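Local coordinates for 165aa long hypothetical protein (Pyrococcus horikoshii, PDB 2DC4) that is of unknown function but, as a dimeric CYTH-domain protein, probably binds a triphosphate or related phosphate compound within its barrel, as relatives do, at residues L43-K48 and Y56-E61; Y35-S40 and K93-V98. All blocks are in the same frame, centred on the assembly; numbering follows the deposited sequence.

Contact 1: residues L43-K48 and Y56-E61; sequences LLRVRK and YITYKE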
# COMPACT_ATOMS: atom_id res chain seq x y z
N LEU A 43 1.04 -14.46 5.86
CA LEU A 43 2.18 -14.02 5.05
C LEU A 43 1.97 -12.57 4.61
O LEU A 43 0.84 -12.14 4.38
CB LEU A 43 2.30 -14.88 3.79
CG LEU A 43 2.57 -16.38 3.93
CD1 LEU A 43 2.38 -17.05 2.57
CD2 LEU A 43 3.98 -16.59 4.45
N LEU A 44 3.07 -11.83 4.48
CA LEU A 44 3.01 -10.45 4.04
C LEU A 44 4.25 -10.16 3.21
O LEU A 44 5.37 -10.43 3.64
CB LEU A 44 2.97 -9.47 5.22
CG LEU A 44 2.97 -7.98 4.87
CD1 LEU A 44 1.73 -7.63 4.05
CD2 LEU A 44 3.01 -7.15 6.15
N ARG A 45 4.06 -9.61 2.02
CA ARG A 45 5.21 -9.30 1.19
C ARG A 45 4.94 -8.12 0.28
O ARG A 45 3.79 -7.78 -0.00
CB ARG A 45 5.59 -10.50 0.32
CG ARG A 45 4.60 -10.74 -0.81
CD ARG A 45 4.91 -11.96 -1.66
NE ARG A 45 3.88 -12.11 -2.69
CZ ARG A 45 3.36 -13.27 -3.06
NH1 ARG A 45 3.76 -14.40 -2.48
NH2 ARG A 45 2.42 -13.30 -3.99
N VAL A 46 6.03 -7.50 -0.16
CA VAL A 46 5.97 -6.40 -1.10
C VAL A 46 6.67 -6.95 -2.33
O VAL A 46 7.84 -7.34 -2.26
CB VAL A 46 6.73 -5.16 -0.61
CG1 VAL A 46 6.81 -4.14 -1.73
CG2 VAL A 46 6.03 -4.58 0.61
N ARG A 47 5.96 -7.00 -3.45
CA ARG A 47 6.53 -7.52 -4.69
C ARG A 47 6.82 -6.45 -5.72
O ARG A 47 6.04 -5.52 -5.92
CB ARG A 47 5.57 -8.54 -5.31
CG ARG A 47 5.91 -8.90 -6.76
CD ARG A 47 5.08 -10.08 -7.27
NE ARG A 47 5.39 -11.30 -6.52
CZ ARG A 47 4.67 -12.42 -6.60
NH1 ARG A 47 3.60 -12.48 -7.38
NH2 ARG A 47 5.02 -13.48 -5.88
N LYS A 48 7.98 -6.59 -6.37
CA LYS A 48 8.41 -5.72 -7.45
C LYS A 48 8.60 -6.60 -8.68
O LYS A 48 9.27 -7.63 -8.61
CB LYS A 48 9.74 -5.04 -7.11
CG LYS A 48 9.64 -3.96 -6.06
CD LYS A 48 11.00 -3.36 -5.74
CE LYS A 48 11.88 -4.30 -4.92
NZ LYS A 48 13.16 -3.67 -4.50
N TYR A 56 3.34 -4.55 -5.92
CA TYR A 56 2.16 -4.93 -5.14
C TYR A 56 2.43 -5.19 -3.67
O TYR A 56 3.56 -5.47 -3.26
CB TYR A 56 1.54 -6.23 -5.69
CG TYR A 56 1.14 -6.18 -7.13
CD1 TYR A 56 2.07 -6.42 -8.15
CD2 TYR A 56 -0.16 -5.85 -7.50
CE1 TYR A 56 1.71 -6.32 -9.49
CE2 TYR A 56 -0.53 -5.74 -8.83
CZ TYR A 56 0.40 -5.98 -9.82
OH TYR A 56 0.03 -5.84 -11.13
N ILE A 57 1.39 -5.08 -2.87
CA ILE A 57 1.49 -5.45 -1.47
C ILE A 57 0.57 -6.66 -1.46
O ILE A 57 -0.53 -6.61 -2.00
CB ILE A 57 0.91 -4.40 -0.50
CG1 ILE A 57 1.83 -3.18 -0.45
CG2 ILE A 57 0.75 -5.04 0.89
CD1 ILE A 57 1.37 -2.09 0.52
N THR A 58 1.03 -7.76 -0.88
CA THR A 58 0.21 -8.96 -0.82
C THR A 58 0.18 -9.57 0.57
O THR A 58 1.21 -9.72 1.23
CB THR A 58 0.71 -10.04 -1.80
OG1 THR A 58 1.99 -10.51 -1.35
CG2 THR A 58 0.84 -9.50 -3.21
N TYR A 59 -1.02 -9.92 1.00
CA TYR A 59 -1.26 -10.54 2.30
C TYR A 59 -1.91 -11.89 2.03
O TYR A 59 -2.81 -11.98 1.19
CB TYR A 59 -2.21 -9.69 3.14
CG TYR A 59 -2.73 -10.35 4.40
CD1 TYR A 59 -2.01 -10.30 5.59
CD2 TYR A 59 -3.95 -11.03 4.39
CE1 TYR A 59 -2.49 -10.91 6.75
CE2 TYR A 59 -4.44 -11.64 5.55
CZ TYR A 59 -3.71 -11.58 6.72
OH TYR A 59 -4.20 -12.16 7.87
N LYS A 60 -1.46 -12.92 2.73
CA LYS A 60 -2.04 -14.24 2.56
C LYS A 60 -2.23 -14.94 3.88
O LYS A 60 -1.47 -14.74 4.83
CB LYS A 60 -1.16 -15.12 1.67
CG LYS A 60 -1.09 -14.72 0.21
CD LYS A 60 -0.38 -15.80 -0.59
CE LYS A 60 -0.29 -15.42 -2.06
NZ LYS A 60 0.35 -16.49 -2.88
N GLU A 61 -3.26 -15.77 3.94
CA GLU A 61 -3.54 -16.56 5.12
C GLU A 61 -3.72 -17.99 4.64
O GLU A 61 -4.58 -18.27 3.82
CB GLU A 61 -4.82 -16.07 5.80
CG GLU A 61 -5.30 -17.00 6.91
CD GLU A 61 -6.39 -16.38 7.76
OE1 GLU A 61 -7.42 -15.95 7.18
OE2 GLU A 61 -6.22 -16.33 8.99
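Leu43-Lys60, Arg45-Thr58 and Arg47-Tyr56 are the hydrogen-bonded pairs of two antiparallel strands whose axes come within 4.7 Å. Each pair is joined both ways. Thr58 N gives a nearly straight bond to Arg45 O (2.9 Å, 171° at the hydrogen). Leu44-Tyr59 and Val46-Ile57 are the non-hydrogen-bonded pairs between them.

The face with Arg45, Arg47, Thr58 and Lys60 also carries Leu43 and Tyr56. Leu43 CB meets Lys60 CB at 4.1 Å. A chi1 of 72° brings CG of Arg45 in toward Thr58, and the extended chain carries NE past the Thr58 side chain. Arg47 NH2 lies 3.2 Å above the plane of the Arg45 guanidinium, over its centre. Lys60 adds another basic group: its NZ is 4.0 Å from Arg45 NH2. These like charges are probably offset in part by acids outside the pair. Arg47 has a salt bridge to Asp33, and Lys60 has weak, long ion pairs to Glu2 and Glu72. Separately, Arg45 NH1 hydrogen-bonds to Tyr35 OH. Such a basic cluster is consistent with the anion-binding interior of CYTH barrels.

The other face is mainly apolar. Leu44 CD1 meets Ile57 CG2 at 4.2 Å.

The hairpin sits in mid-sheet, between strands 24-36 and 69-76. Helix 80-89 packs on Leu44 and Val46, and Leu86 of the second subunit reaches Leu44, Ile57 and Tyr59.

Contact 2: residues Y35-S40 and K93-V98; sequences YFELPS and KVQGVV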
# COMPACT_ATOMS: atom_id res chain seq x y z
N TYR A 35 9.57 -10.32 2.07
CA TYR A 35 8.62 -10.83 3.05
C TYR A 35 8.82 -10.26 4.44
O TYR A 35 9.94 -10.00 4.86
CB TYR A 35 8.70 -12.36 3.15
CG TYR A 35 8.04 -13.09 2.01
CD1 TYR A 35 8.66 -13.22 0.77
CD2 TYR A 35 6.78 -13.67 2.18
CE1 TYR A 35 8.05 -13.91 -0.27
CE2 TYR A 35 6.16 -14.37 1.15
CZ TYR A 35 6.80 -14.48 -0.07
OH TYR A 35 6.19 -15.16 -1.10
N PHE A 36 7.71 -10.09 5.14
CA PHE A 36 7.71 -9.58 6.50
C PHE A 36 7.10 -10.63 7.41
O PHE A 36 6.04 -11.18 7.11
CB PHE A 36 6.90 -8.28 6.57
CG PHE A 36 7.61 -7.11 5.97
CD1 PHE A 36 8.56 -6.41 6.70
CD2 PHE A 36 7.37 -6.74 4.65
CE1 PHE A 36 9.27 -5.35 6.13
CE2 PHE A 36 8.07 -5.69 4.07
CZ PHE A 36 9.02 -5.00 4.80
N GLU A 37 7.77 -10.92 8.51
CA GLU A 37 7.32 -11.94 9.44
C GLU A 37 6.02 -11.64 10.18
O GLU A 37 5.89 -10.63 10.88
CB GLU A 37 8.43 -12.26 10.44
CG GLU A 37 8.05 -13.29 11.49
CD GLU A 37 9.25 -13.89 12.19
OE1 GLU A 37 10.16 -13.12 12.57
OE2 GLU A 37 9.29 -15.13 12.36
N LEU A 38 5.05 -12.53 10.01
CA LEU A 38 3.75 -12.41 10.66
C LEU A 38 3.53 -13.70 11.42
O LEU A 38 4.20 -14.70 11.16
CB LEU A 38 2.63 -12.26 9.62
CG LEU A 38 2.57 -10.99 8.78
CD1 LEU A 38 1.33 -11.05 7.89
CD2 LEU A 38 2.52 -9.78 9.69
N PRO A 39 2.59 -13.70 12.37
CA PRO A 39 2.35 -14.93 13.12
C PRO A 39 1.71 -15.96 12.18
O PRO A 39 0.99 -15.59 11.25
CB PRO A 39 1.41 -14.48 14.23
CG PRO A 39 0.64 -13.38 13.59
CD PRO A 39 1.72 -12.61 12.85
N SER A 40 1.98 -17.23 12.43
CA SER A 40 1.42 -18.29 11.60
C SER A 40 -0.10 -18.23 11.67
O SER A 40 -0.67 -17.91 12.71
CB SER A 40 1.91 -19.66 12.08
OG SER A 40 1.33 -20.70 11.32
N LYS A 93 9.42 -7.13 10.83
CA LYS A 93 10.79 -7.51 10.50
C LYS A 93 10.86 -8.24 9.17
O LYS A 93 9.97 -9.04 8.85
CB LYS A 93 11.35 -8.43 11.60
CG LYS A 93 11.34 -7.82 13.00
CD LYS A 93 12.39 -6.74 13.16
CE LYS A 93 12.47 -6.26 14.60
NZ LYS A 93 13.58 -5.28 14.81
N VAL A 94 11.90 -7.97 8.39
CA VAL A 94 12.07 -8.63 7.10
C VAL A 94 12.39 -10.10 7.34
O VAL A 94 13.34 -10.44 8.04
CB VAL A 94 13.21 -7.99 6.27
CG1 VAL A 94 13.44 -8.81 5.01
CG2 VAL A 94 12.85 -6.56 5.90
N GLN A 95 11.57 -10.96 6.74
CA GLN A 95 11.70 -12.40 6.87
C GLN A 95 12.68 -12.96 5.84
O GLN A 95 13.36 -13.96 6.08
CB GLN A 95 10.31 -13.02 6.69
CG GLN A 95 10.20 -14.50 6.92
CD GLN A 95 8.76 -14.97 6.81
OE1 GLN A 95 8.10 -14.73 5.80
NE2 GLN A 95 8.27 -15.62 7.85
N GLY A 96 12.75 -12.30 4.68
CA GLY A 96 13.64 -12.74 3.63
C GLY A 96 13.25 -12.14 2.30
O GLY A 96 12.26 -11.41 2.21
N VAL A 97 14.01 -12.46 1.26
CA VAL A 97 13.73 -11.94 -0.07
C VAL A 97 13.74 -13.07 -1.08
O VAL A 97 14.72 -13.80 -1.19
CB VAL A 97 14.78 -10.90 -0.50
CG1 VAL A 97 14.47 -10.39 -1.91
CG2 VAL A 97 14.82 -9.74 0.50
N VAL A 98 12.63 -13.22 -1.80
CA VAL A 98 12.53 -14.27 -2.81
C VAL A 98 12.63 -13.63 -4.19
O VAL A 98 11.87 -12.72 -4.51
CB VAL A 98 11.19 -15.03 -2.73
CG1 VAL A 98 11.12 -16.07 -3.85
CG2 VAL A 98 11.06 -15.71 -1.37
O HOH W 1 5.58 -13.33 5.57
O HOH W 2 7.49 -8.93 12.09
O HOH W 3 5.33 -14.62 8.01
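Tyr35 packs against Val98 and Gln95 where the end of strand 24-36 runs antiparallel to the start of strand 94-107. Tyr35 pairs with Gly96, but Phe36 pairs with Val94. Gln95 is the extra residue of this beta bulge. Tyr35 N bonds to Gly96 O (2.9 Å). Gln95 N reaches Tyr35 O at 2.7 Å, from well above the carbonyl plane. Gly96 has no CB; at its backbone angles one would run into the carbonyl oxygen of Gln95.

The tight part lies at the Tyr35 ring. CG stands anti to the carbonyl carbon (chi1 -77°), which starts the ring on a course obliquely across Val98. CE1 of the ring meets Val98 CG2 at 3.7 Å, and Ile160 of helix 159-162 touches both residues. An alanine at Tyr35 would probably open a gap beside Val98 and leave Arg45 NH1 without its hydroxyl partner. The Phe36 ring meets Val94 CG2 through CE1, and Phe87 meets the same ring.

The Gln95 amide borders both parts. It is turned 42° from the Tyr35 ring plane, and its OE1 lies 3.6 Å from Tyr35 CB.

The other end is wetter. Glu37 N bonds to Lys93 O, and beyond this pair water carries much of the contact. One water joins Glu37 O to Lys93 N. Another links Phe36 O with Gln95 OE1, and it sits at the edge of the Tyr35 ring, in its plane. A third accepts from Leu38 N and, weakly, from Gln95 NE2 (3.1 Å).

The chemistry therefore changes along the contact. Backbone hydrogen bonds and packing round Tyr35 and Phe36 join the strands, while waters, two of them shared with the Gln95 amide, meet backbone groups where the chain leaves the sheet.

In the fold
Contact 1 is the core contact, and contact 2 is partly exposed. Both belong to the same barrel sheet, where strand 42-49 of contact 1 neighbours strand 24-36 of contact 2. Two probable hydrogen bonds link them, Leu44 O with Phe36 N and Arg45 NH1 with Tyr35 OH, and Leu38 CD1 packs on Leu44 CB. Contact 1 joins neighbours in sequence across a short hairpin. Contact 2 brings together strands far apart in the chain. The first is regular and has a largely buried basic cluster on one face. The second has a bulge, fewer direct bonds and several waters. The second subunit comes near both, at Leu38 in contact 2.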